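Local coordinates for protein glycoside Hydrolase (Bacteroides uniformis, PDB 5TA0) that binds neoagarooctaose in a barrel cleft and, as a glycoside hydrolase from a gut bacterium's agarose pathway, probably cleaves agarose-derived chains, at residues A[99-102]-A[103-106]; A[309-312]-A[313-317]; A[370-373]-A[374-377]; A[609-612]-A[613-616]. All blocks are in the same frame, centred on the assembly; numbering follows the deposited sequence.

Contact 1: residues A[99-102]-A[103-106]; sequences PERP and GFAD
Arg101 and Phe104 form the two ends of a type II beta turn and meet again through their side chains. Phe104 N donates to Arg101 O at 3.1 Å, closing the turn. Pro102 and Gly103 take its corners, the classic Pro-Gly pair of this turn type; with phi at 83°, a CB on Gly103 would collide with Pro102 O. The second interaction is a stack. The guanidinium of Arg101 is stacked against the Phe104 ring, centres 4.2 Å apart and planes 28° from parallel. Arg101 NH2 makes the nearest approach, 3.4 Å from Phe104 CD1, while Arg101 CB lies 3.8 Å from Phe104 CD2. A bend at chi3 (-58°) turns the guanidinium so that one of its faces lies against Phe104 CD1, offset toward the rim. Pro102 O sits at the ring's edge, close to its plane. Salt bridges complete the setting: Arg101 NE pairs with Asp98 and NH1 with Glu174 of helix 170-183, whose residues also pack on Phe104. A little further on, Asp106 is the N-cap of helix 107-123, its OD2 accepting from Asp109 N. A leucine in place of Arg101 would probably leave Asp98 and Glu174 without their cationic mate and the Phe104 ring without its stacking partner. The cation is thus shared between two carboxylates and an aromatic ring, consistent with the guanidinium holding this loop to helix 170-183.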
# COMPACT_ATOMS: atom_id res chain seq x y z
N PRO A 99 -26.55 -4.20 31.39
CA PRO A 99 -27.87 -4.67 31.82
C PRO A 99 -29.01 -3.70 31.51
O PRO A 99 -30.16 -4.13 31.54
CB PRO A 99 -27.68 -4.83 33.35
CG PRO A 99 -26.59 -3.90 33.69
CD PRO A 99 -25.66 -3.89 32.52
N GLU A 100 -28.71 -2.43 31.25
CA GLU A 100 -29.75 -1.46 30.90
C GLU A 100 -30.02 -1.40 29.41
O GLU A 100 -31.01 -0.79 29.01
CB GLU A 100 -29.35 -0.06 31.38
CG GLU A 100 -29.32 0.04 32.90
CD GLU A 100 -28.87 1.41 33.41
OE1 GLU A 100 -28.09 2.12 32.76
OE2 GLU A 100 -29.31 1.74 34.53
N ARG A 101 -29.11 -1.93 28.58
CA ARG A 101 -29.20 -1.75 27.12
C ARG A 101 -28.76 -3.02 26.42
O ARG A 101 -27.59 -3.18 26.09
CB ARG A 101 -28.31 -0.58 26.66
CG ARG A 101 -28.75 0.79 27.18
CD ARG A 101 -27.88 1.92 26.65
NE ARG A 101 -26.50 1.67 27.02
CZ ARG A 101 -25.43 2.18 26.41
NH1 ARG A 101 -24.23 1.80 26.81
NH2 ARG A 101 -25.55 3.07 25.43
N PRO A 102 -29.71 -3.92 26.16
CA PRO A 102 -29.37 -5.14 25.42
C PRO A 102 -28.66 -4.81 24.11
O PRO A 102 -29.04 -3.88 23.41
CB PRO A 102 -30.73 -5.76 25.15
CG PRO A 102 -31.62 -5.27 26.25
CD PRO A 102 -31.11 -3.91 26.61
N GLY A 103 -27.62 -5.57 23.84
CA GLY A 103 -26.81 -5.36 22.65
C GLY A 103 -25.73 -4.32 22.72
O GLY A 103 -25.07 -4.06 21.70
N PHE A 104 -25.50 -3.73 23.89
CA PHE A 104 -24.39 -2.81 24.10
C PHE A 104 -23.42 -3.44 25.09
O PHE A 104 -23.83 -4.09 26.06
CB PHE A 104 -24.86 -1.48 24.67
CG PHE A 104 -25.57 -0.60 23.67
CD1 PHE A 104 -24.94 0.54 23.18
CD2 PHE A 104 -26.83 -0.90 23.19
CE1 PHE A 104 -25.56 1.37 22.25
CE2 PHE A 104 -27.44 -0.08 22.24
CZ PHE A 104 -26.80 1.06 21.79
N ALA A 105 -22.14 -3.20 24.87
CA ALA A 105 -21.10 -3.53 25.87
C ALA A 105 -21.33 -2.71 27.15
O ALA A 105 -21.63 -1.51 27.10
CB ALA A 105 -19.70 -3.24 25.32
N ASP A 106 -21.19 -3.37 28.29
CA ASP A 106 -21.33 -2.68 29.56
C ASP A 106 -20.21 -1.65 29.75
O ASP A 106 -19.05 -2.04 29.74
CB ASP A 106 -21.28 -3.67 30.70
CG ASP A 106 -21.53 -3.02 32.03
OD1 ASP A 106 -22.62 -2.40 32.19
OD2 ASP A 106 -20.60 -3.06 32.87

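Contact 2: residues A[309-312]-A[313-317]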
# COMPACT_ATOMS: atom_id res chain seq x y z
N GLN A 309 -9.80 9.71 -8.94
CA GLN A 309 -10.61 10.47 -9.90
C GLN A 309 -12.06 10.58 -9.47
O GLN A 309 -12.66 11.67 -9.59
CB GLN A 309 -10.53 9.82 -11.28
CG GLN A 309 -11.45 10.42 -12.35
CD GLN A 309 -11.03 11.81 -12.79
OE1 GLN A 309 -10.12 11.98 -13.59
NE2 GLN A 309 -11.70 12.80 -12.26
N TYR A 310 -12.65 9.48 -8.98
CA TYR A 310 -14.05 9.56 -8.54
C TYR A 310 -14.19 10.38 -7.26
O TYR A 310 -15.17 11.13 -7.09
CB TYR A 310 -14.75 8.21 -8.48
CG TYR A 310 -16.22 8.39 -8.24
CD1 TYR A 310 -16.81 8.03 -7.04
CD2 TYR A 310 -17.01 9.03 -9.18
CE1 TYR A 310 -18.15 8.26 -6.79
CE2 TYR A 310 -18.35 9.25 -8.96
CZ TYR A 310 -18.92 8.88 -7.78
OH TYR A 310 -20.25 9.11 -7.54
N SER A 311 -13.20 10.29 -6.36
CA SER A 311 -13.19 11.18 -5.20
C SER A 311 -13.19 12.65 -5.62
O SER A 311 -13.93 13.45 -5.07
CB SER A 311 -12.00 10.87 -4.30
OG SER A 311 -12.06 9.54 -3.81
N MET A 312 -12.38 12.98 -6.63
CA MET A 312 -12.43 14.36 -7.14
C MET A 312 -13.80 14.73 -7.67
O MET A 312 -14.33 15.78 -7.33
CB MET A 312 -11.37 14.55 -8.23
CG MET A 312 -9.97 14.68 -7.67
SD MET A 312 -9.63 16.18 -6.72
CE MET A 312 -9.76 17.39 -8.03
N ILE A 313 -14.40 13.87 -8.47
CA ILE A 313 -15.71 14.19 -9.07
C ILE A 313 -16.79 14.37 -7.99
O ILE A 313 -17.51 15.36 -7.97
CB ILE A 313 -16.13 13.11 -10.08
CG1 ILE A 313 -15.25 13.20 -11.34
CG2 ILE A 313 -17.62 13.20 -10.45
CD1 ILE A 313 -15.28 11.97 -12.21
N LYS A 314 -16.88 13.42 -7.06
CA LYS A 314 -17.96 13.41 -6.09
C LYS A 314 -17.68 14.25 -4.87
O LYS A 314 -18.57 14.99 -4.40
CB LYS A 314 -18.26 11.96 -5.68
CG LYS A 314 -19.34 11.79 -4.63
CD LYS A 314 -20.71 12.31 -5.07
CE LYS A 314 -21.72 12.08 -3.97
NZ LYS A 314 -23.07 12.60 -4.33
N LEU A 315 -16.49 14.08 -4.26
CA LEU A 315 -16.15 14.78 -3.02
C LEU A 315 -15.44 16.12 -3.27
O LEU A 315 -15.33 16.93 -2.36
CB LEU A 315 -15.25 13.92 -2.13
CG LEU A 315 -15.80 12.52 -1.85
CD1 LEU A 315 -14.77 11.74 -1.02
CD2 LEU A 315 -17.14 12.60 -1.12
N GLY A 316 -14.89 16.30 -4.46
CA GLY A 316 -14.08 17.48 -4.77
C GLY A 316 -12.68 17.47 -4.24
O GLY A 316 -12.01 18.51 -4.27
N GLU A 317 -12.17 16.33 -3.77
CA GLU A 317 -10.82 16.26 -3.24
C GLU A 317 -10.38 14.81 -3.20
O GLU A 317 -11.23 13.92 -3.04
CB GLU A 317 -10.76 16.84 -1.83
CG GLU A 317 -11.43 15.96 -0.78
CD GLU A 317 -11.72 16.68 0.53
OE1 GLU A 317 -11.18 17.79 0.76
OE2 GLU A 317 -12.52 16.14 1.32
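Gln309 to Leu315 make up the last turns of helix 298-315, and Gly316, with positive phi, is where the chain leaves the helix. Backbone bonds come first. Ile313 N donates to Gln309 O, and Lys314 N to Tyr310 O at 2.9 Å, nearly straight at 169°. Towards the end the pattern frays: Ser311 O accepts from Leu315 N at 2.8 Å and weakly from Gly316 N, which also leans weakly on Met312 O. Side-chain packing accompanies these bonds. Lys314 CB stands over one face of the Tyr310 ring, a CH-pi contact 4.1 Å from the centroid, and the two side chains run alongside each other in the same direction. Both have CG anti to the backbone N (chi1 -171° for Tyr310, 178° for Lys314), which keeps them side by side. Gln309 NE2 passes 3.7 Å from Ile313 CD1 on its way to Ala532 O. Outside contacts place the helix between two neighbours: Tyr310 OH bonds Asp269 of helix 264-271, while its ring meets Tyr535 of strand 523-538. At the exit, Gly316 CA makes a C-H...O contact of 3.1 Å with Met312 O.

Contact 3: residues A[370-373]-A[374-377]. With GAL (beta-D-galactopyranose), chain C; AAL (3,6-anhydro-alpha-L-galactopyranose), chain B.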
# COMPACT_ATOMS: atom_id res chain seq x y z
N PHE A 370 2.40 -6.77 4.56
CA PHE A 370 1.82 -7.76 5.45
C PHE A 370 2.86 -8.80 5.83
O PHE A 370 3.05 -9.82 5.18
CB PHE A 370 0.54 -8.40 4.93
CG PHE A 370 -0.13 -9.22 5.99
CD1 PHE A 370 -0.51 -8.63 7.20
CD2 PHE A 370 -0.30 -10.58 5.84
CE1 PHE A 370 -1.10 -9.37 8.20
CE2 PHE A 370 -0.91 -11.33 6.83
CZ PHE A 370 -1.29 -10.72 8.03
N ALA A 371 3.54 -8.47 6.90
CA ALA A 371 4.51 -9.34 7.54
C ALA A 371 4.32 -9.13 9.03
O ALA A 371 4.41 -7.98 9.50
CB ALA A 371 5.91 -8.95 7.13
N MET A 372 4.01 -10.20 9.76
CA MET A 372 3.84 -10.15 11.22
C MET A 372 5.13 -10.61 11.87
O MET A 372 5.97 -11.24 11.20
CB MET A 372 2.66 -11.00 11.61
CG MET A 372 1.35 -10.46 11.03
SD MET A 372 -0.15 -11.21 11.69
CE MET A 372 -0.21 -10.36 13.26
N LEU A 373 5.33 -10.34 13.15
CA LEU A 373 6.58 -10.74 13.78
C LEU A 373 6.71 -12.26 13.88
O LEU A 373 7.72 -12.81 13.46
CB LEU A 373 6.70 -10.12 15.18
CG LEU A 373 8.00 -10.45 15.94
CD1 LEU A 373 9.16 -9.79 15.28
CD2 LEU A 373 7.90 -10.01 17.40
N LYS A 374 5.70 -12.90 14.43
CA LYS A 374 5.79 -14.31 14.82
C LYS A 374 4.48 -15.06 14.70
O LYS A 374 4.45 -16.20 14.22
CB LYS A 374 6.33 -14.41 16.26
CG LYS A 374 6.52 -15.85 16.75
CD LYS A 374 7.11 -15.99 18.15
CE LYS A 374 8.52 -15.46 18.24
NZ LYS A 374 9.09 -15.61 19.61
N SER A 375 3.40 -14.48 15.20
CA SER A 375 2.07 -15.06 15.07
C SER A 375 2.03 -16.56 15.40
O SER A 375 1.52 -17.36 14.62
CB SER A 375 1.52 -14.79 13.67
OG SER A 375 1.45 -13.38 13.50
N GLU A 376 2.56 -16.91 16.57
CA GLU A 376 2.50 -18.27 17.12
C GLU A 376 1.07 -18.80 17.15
O GLU A 376 0.82 -19.97 16.85
CB GLU A 376 3.08 -18.27 18.54
CG GLU A 376 3.28 -19.65 19.13
CD GLU A 376 4.70 -20.15 18.98
OE1 GLU A 376 4.91 -21.38 19.00
OE2 GLU A 376 5.63 -19.31 18.85
N TRP A 377 0.13 -17.93 17.48
CA TRP A 377 -1.31 -18.25 17.48
C TRP A 377 -1.81 -18.80 16.14
O TRP A 377 -2.86 -19.45 16.09
CB TRP A 377 -2.18 -17.01 17.88
CG TRP A 377 -1.90 -15.81 17.03
CD1 TRP A 377 -1.13 -14.72 17.38
CD2 TRP A 377 -2.35 -15.56 15.69
NE1 TRP A 377 -1.06 -13.86 16.34
CE2 TRP A 377 -1.79 -14.33 15.29
CE3 TRP A 377 -3.16 -16.25 14.78
CZ2 TRP A 377 -2.03 -13.77 14.03
CZ3 TRP A 377 -3.38 -15.70 13.51
CH2 TRP A 377 -2.81 -14.47 13.16
C1 GAL C . -4.86 -11.57 14.33
C2 GAL C . -4.56 -11.13 15.76
C3 GAL C . -4.59 -12.30 16.75
C4 GAL C . -5.87 -13.11 16.56
C5 GAL C . -6.00 -13.52 15.09
C6 GAL C . -7.25 -14.34 14.80
O2 GAL C . -3.27 -10.51 15.75
O3 GAL C . -4.44 -11.83 18.10
O4 GAL C . -7.01 -12.30 16.89
O5 GAL C . -6.05 -12.34 14.27
O6 GAL C . -7.32 -14.66 13.40
C1 AAL B . -5.51 -10.33 9.33
C2 AAL B . -6.51 -9.58 10.24
C3 AAL B . -5.93 -9.32 11.62
C4 AAL B . -5.39 -10.61 12.19
C5 AAL B . -4.18 -10.79 11.33
C6 AAL B . -3.62 -9.40 11.30
O2 AAL B . -7.71 -10.35 10.42
O3 AAL B . -4.75 -8.53 11.46
O4 AAL B . -4.97 -10.37 13.56
O5 AAL B . -4.55 -11.15 10.00
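Met372 and Trp377 are brought together by two torsions: Trp377 has CG between its backbone N and carbonyl carbon (chi1 54°), swinging the indole back across Ser375, and a bend at chi3 of Met372 (77°) turns CE towards the indole. The two side chains cross at about a right angle, and Met372 CE meets the indole at its edge, in the ring plane, 3.9 Å from Trp377 CZ2. With Met372 SD 5.3 Å from the centroid of the six-membered ring of Trp377, this is an edge-on Met-aromatic contact. Ser375 fills the angle between them: its OG is 3.2 Å from Met372 SD, and its CB lies against one indole face. The opposite face belongs to the sugar. The loop follows strand 364-369 of the parallel catalytic barrel, and Phe370, Met372 and Trp377 line the glycan pocket. Trp377 is an aromatic platform of the kind common in glycoside hydrolases: C1, C3 and C5 of the galactose lie over it, C1 3.6 Å from Trp377 CZ2. Those three carbons carry the axial hydrogens of one face of a beta-galactose, so its apolar side meets the indole. An alanine at Trp377 is likely to leave that galactose face without its platform and let the end of Met372 turn. The anhydrogalactose is touched by other atoms: Met372 SD is 3.9 Å from its C6, and Phe370 CZ 3.8 Å from its O5. Tyr59 OH accepts from Trp377 N, fixing the backbone that carries the indole.

Contact 4: residues A[609-612]-A[613-616]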
# COMPACT_ATOMS: atom_id res chain seq x y z
N PRO A 609 3.76 9.30 -22.75
CA PRO A 609 4.49 10.57 -22.78
C PRO A 609 3.88 11.51 -23.81
O PRO A 609 3.44 11.06 -24.88
CB PRO A 609 5.89 10.14 -23.19
CG PRO A 609 6.01 8.73 -22.70
CD PRO A 609 4.65 8.16 -23.02
N VAL A 610 3.82 12.80 -23.50
CA VAL A 610 3.23 13.77 -24.41
C VAL A 610 4.12 15.01 -24.47
O VAL A 610 4.60 15.51 -23.47
CB VAL A 610 1.77 14.14 -24.04
CG1 VAL A 610 1.65 14.70 -22.64
CG2 VAL A 610 1.18 15.11 -25.06
N ASP A 611 4.35 15.48 -25.69
CA ASP A 611 5.13 16.68 -25.93
C ASP A 611 4.53 17.84 -25.12
O ASP A 611 3.36 18.20 -25.29
CB ASP A 611 5.08 16.94 -27.45
CG ASP A 611 5.79 18.18 -27.90
OD1 ASP A 611 5.79 18.39 -29.15
OD2 ASP A 611 6.33 18.96 -27.10
N TYR A 612 5.36 18.42 -24.25
CA TYR A 612 4.93 19.53 -23.38
C TYR A 612 4.35 20.72 -24.14
O TYR A 612 3.41 21.35 -23.68
CB TYR A 612 6.11 19.97 -22.52
CG TYR A 612 5.78 20.80 -21.29
CD1 TYR A 612 5.12 20.24 -20.19
CD2 TYR A 612 6.17 22.12 -21.21
CE1 TYR A 612 4.87 20.98 -19.05
CE2 TYR A 612 5.93 22.87 -20.08
CZ TYR A 612 5.27 22.30 -19.02
OH TYR A 612 5.04 23.07 -17.91
N SER A 613 4.88 20.99 -25.34
CA SER A 613 4.41 22.10 -26.17
C SER A 613 2.98 21.96 -26.67
O SER A 613 2.37 22.97 -27.00
CB SER A 613 5.35 22.34 -27.36
OG SER A 613 5.33 21.25 -28.28
N ILE A 614 2.44 20.74 -26.72
CA ILE A 614 1.05 20.49 -27.12
C ILE A 614 0.06 20.88 -26.03
O ILE A 614 -1.12 21.14 -26.31
CB ILE A 614 0.85 18.97 -27.47
CG1 ILE A 614 1.71 18.59 -28.69
CG2 ILE A 614 -0.62 18.60 -27.68
CD1 ILE A 614 1.66 17.12 -29.07
N LEU A 615 0.52 20.89 -24.79
CA LEU A 615 -0.38 21.13 -23.65
C LEU A 615 -0.65 22.62 -23.45
O LEU A 615 0.16 23.48 -23.81
CB LEU A 615 0.21 20.55 -22.37
CG LEU A 615 0.42 19.04 -22.39
CD1 LEU A 615 1.09 18.64 -21.09
CD2 LEU A 615 -0.88 18.26 -22.59
N LYS A 616 -1.78 22.89 -22.82
CA LYS A 616 -2.22 24.24 -22.49
C LYS A 616 -2.77 24.20 -21.07
O LYS A 616 -2.63 23.20 -20.37
CB LYS A 616 -3.35 24.67 -23.44
CG LYS A 616 -3.08 24.58 -24.92
CD LYS A 616 -4.14 25.38 -25.66
CE LYS A 616 -5.50 24.74 -25.69
NZ LYS A 616 -6.32 25.36 -26.78
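Asp611 and Ser613 grip each other in the loop joining strand 602-609 to strand 619-624, within the C-terminal beta porphyranase A region. Asp611 OD2 takes two bonds from the same serine, from Ser613 OG at 2.8 Å and from Ser613 N at 3.1 Å. Both donors come from one face of the carboxylate and stand well above its plane. Asp611 has CG anti to its backbone N (chi1 178°), which brings the carboxylate within bonding distance of Ser613; Ser613 OG occupies the slot between N and carbonyl carbon (chi1 67°), keeping it beside its own amide. The side-chain bond to an amide two residues on makes an Asx turn, placed at the start of a short 3-10 segment. That segment is built from two successive i to i+3 bonds: Ile614 N to Asp611 O and Leu615 N to Tyr612 O, each 3.1 Å. Apolar contacts add to these bonds. Ile614 CD1 lies 3.8 Å from Asp611 CB, their side chains crossing at about a right angle, and in the buried pair Leu615 CD1 sits 4.3 Å from Val610 CG1. Leu615 also packs on Ala560, Ile639 and Val580 of the neighbouring strands, while Tyr612 OH is held by Asn641 and Thr555.

How the contacts relate
None of the four contacts touches another, and they follow in series along the chain. Contact 3 is the one at the glycan, where Phe370, Met372 and Trp377 line the pocket. Contact 1 lies about 23 Å away at its nearest atoms, on a loop between helices of the same barrel. Contact 2 is equally far from contact 3 but across the centre of the chain, at the end of a barrel helix; its Tyr310 side chain is about 12 Å from a bound calcium ion. Contact 4 lies in a loop of the C-terminal beta region, about 14 Å from contact 2 at nearest atoms. Contacts 1 and 4 have centres 63 Å apart, the widest separation here.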